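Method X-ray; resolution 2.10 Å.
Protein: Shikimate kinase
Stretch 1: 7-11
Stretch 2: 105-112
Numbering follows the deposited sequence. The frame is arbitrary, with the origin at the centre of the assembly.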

# COMPACT_ATOMS: atom_id res chain seq x y z
N GLY A 7 -3.16 0.56 -1.97
CA GLY A 7 -4.33 -0.28 -2.14
C GLY A 7 -4.60 -1.04 -0.85
O GLY A 7 -3.90 -0.84 0.15
N PHE A 8 -5.60 -1.92 -0.87
CA PHE A 8 -5.93 -2.68 0.32
C PHE A 8 -4.85 -3.72 0.64
O PHE A 8 -4.09 -4.16 -0.22
CB PHE A 8 -7.31 -3.34 0.18
CG PHE A 8 -8.43 -2.35 -0.01
CD1 PHE A 8 -8.92 -2.07 -1.29
CD2 PHE A 8 -8.96 -1.65 1.07
CE1 PHE A 8 -9.93 -1.11 -1.49
CE2 PHE A 8 -9.97 -0.70 0.89
CZ PHE A 8 -10.45 -0.42 -0.40
N MSE A 9 -4.81 -4.10 1.92
CA MSE A 9 -3.86 -5.07 2.44
C MSE A 9 -3.74 -6.36 1.64
O MSE A 9 -2.65 -6.92 1.49
CB MSE A 9 -4.24 -5.40 3.89
CG MSE A 9 -3.61 -6.67 4.44
SE MSE A 9 -4.95 -7.76 5.34
CE MSE A 9 -5.25 -9.08 3.96
N CYS A 10 -4.87 -6.84 1.12
CA CYS A 10 -4.87 -8.08 0.36
C CYS A 10 -4.78 -7.87 -1.15
O CYS A 10 -5.28 -8.70 -1.92
CB CYS A 10 -6.14 -8.87 0.69
SG CYS A 10 -7.65 -7.87 0.47
N SER A 11 -4.17 -6.78 -1.59
CA SER A 11 -4.08 -6.54 -3.03
C SER A 11 -2.73 -6.95 -3.62
O SER A 11 -2.46 -6.71 -4.79
CB SER A 11 -4.38 -5.06 -3.34
OG SER A 11 -3.45 -4.20 -2.71
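Stretch 2 105-112: VFLERCKD

Stretch 2 enters as the last part of a helix that began earlier in the chain, helical through Arg109, and then runs out as loop. It lies on a tight type I beta turn, Phe8 to Ser11, whose closure is secured twice at one carbonyl: Ser11 N reaches Phe8 O at 3.0 Å and Ser11 OG reaches the same Phe8 O at 2.6 Å. No hydrogen bond crosses between the stretches; the contact rests on a disulfide and apolar packing.

Val105 stays clear of the turn, but its carbonyl holds the helix, Arg109 N to Val105 O at 2.9 Å. Phe106 makes the first real contact. Its CA-to-CB bond points sideways, yet with chi1 in t the ring comes nearer, and Phe106 CE1 meets Phe8 CD2 at 3.6 Å. The two rings pack obliquely, centroids 4.8 Å apart and planes at 56°. The same ring borders the disulfide, Phe106 CD1 lying 4.0 Å from Cys10 SG. Leu107 and Glu108 point away, as expected of the far side of a helix packed by one face.

Arg109 returns toward the turn, its CB 3.5 Å from Cys10 CB, while its extended side chain carries the guanidinium onward to a partner elsewhere in the structure. Cys110 is the first residue to leave helical angles, though Cys110 N still bonds Phe106 O at 2.8 Å. Here the backbones come closest, Cys10 CA to Cys110 CA at 5.0 Å, and Cys10 SG joins Cys110 SG at 2.0 Å with chi3 of -93°, close to the relaxed right angle of a disulfide. Selenomethionine Met9, poorly ordered, brings its CE to 3.4 Å from Cys110 CA and 3.7 Å from Lys111 CE. Asp112 then points away, and the contact ends.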

# COMPACT_ATOMS: atom_id res chain seq x y z
N VAL A 105 -13.34 -9.60 -4.09
CA VAL A 105 -12.00 -10.16 -3.89
C VAL A 105 -11.47 -9.73 -2.52
O VAL A 105 -10.89 -10.53 -1.78
CB VAL A 105 -11.02 -9.68 -4.98
CG1 VAL A 105 -9.60 -10.08 -4.61
CG2 VAL A 105 -11.41 -10.28 -6.33
N PHE A 106 -11.67 -8.46 -2.22
CA PHE A 106 -11.27 -7.85 -0.95
C PHE A 106 -11.85 -8.67 0.19
O PHE A 106 -11.16 -9.05 1.14
CB PHE A 106 -11.82 -6.42 -0.90
CG PHE A 106 -11.81 -5.79 0.46
CD1 PHE A 106 -10.63 -5.29 1.02
CD2 PHE A 106 -12.99 -5.66 1.18
CE1 PHE A 106 -10.64 -4.65 2.26
CE2 PHE A 106 -13.02 -5.02 2.42
CZ PHE A 106 -11.83 -4.51 2.96
N LEU A 107 -13.14 -8.95 0.08
CA LEU A 107 -13.88 -9.69 1.09
C LEU A 107 -13.32 -11.09 1.32
O LEU A 107 -13.22 -11.55 2.45
CB LEU A 107 -15.34 -9.78 0.67
CG LEU A 107 -16.43 -9.22 1.58
CD1 LEU A 107 -15.94 -8.02 2.36
CD2 LEU A 107 -17.63 -8.86 0.72
N GLU A 108 -12.95 -11.77 0.23
CA GLU A 108 -12.43 -13.12 0.35
C GLU A 108 -10.95 -13.22 0.72
O GLU A 108 -10.51 -14.25 1.23
CB GLU A 108 -12.72 -13.90 -0.95
CG GLU A 108 -12.17 -13.29 -2.22
CD GLU A 108 -12.96 -13.69 -3.47
OE1 GLU A 108 -12.50 -13.41 -4.59
OE2 GLU A 108 -14.07 -14.27 -3.32
N ARG A 109 -10.17 -12.16 0.49
CA ARG A 109 -8.74 -12.20 0.81
C ARG A 109 -8.31 -11.43 2.06
O ARG A 109 -7.41 -11.86 2.78
CB ARG A 109 -7.91 -11.67 -0.37
CG ARG A 109 -8.01 -12.45 -1.67
CD ARG A 109 -7.11 -11.81 -2.74
NE ARG A 109 -7.30 -12.39 -4.07
CZ ARG A 109 -6.58 -12.07 -5.14
NH1 ARG A 109 -5.61 -11.16 -5.06
NH2 ARG A 109 -6.85 -12.64 -6.30
N CYS A 110 -8.94 -10.29 2.32
CA CYS A 110 -8.57 -9.46 3.46
C CYS A 110 -9.07 -9.93 4.84
O CYS A 110 -9.94 -10.79 4.95
CB CYS A 110 -9.03 -8.01 3.22
SG CYS A 110 -7.91 -6.92 2.25
N LYS A 111 -8.49 -9.34 5.88
CA LYS A 111 -8.83 -9.66 7.26
C LYS A 111 -8.80 -8.38 8.07
O LYS A 111 -8.16 -7.41 7.66
CB LYS A 111 -7.83 -10.67 7.82
CG LYS A 111 -7.92 -12.03 7.14
CD LYS A 111 -6.57 -12.73 7.06
CE LYS A 111 -5.67 -12.05 6.04
NZ LYS A 111 -4.37 -12.76 5.88
N ASP A 112 -9.49 -8.35 9.21
CA ASP A 112 -9.49 -7.16 10.06
C ASP A 112 -8.25 -7.13 10.93
O ASP A 112 -7.38 -7.99 10.80
CB ASP A 112 -10.75 -7.10 10.93
CG ASP A 112 -10.84 -8.23 11.93
OD1 ASP A 112 -9.82 -8.90 12.19
OD2 ASP A 112 -11.95 -8.45 12.46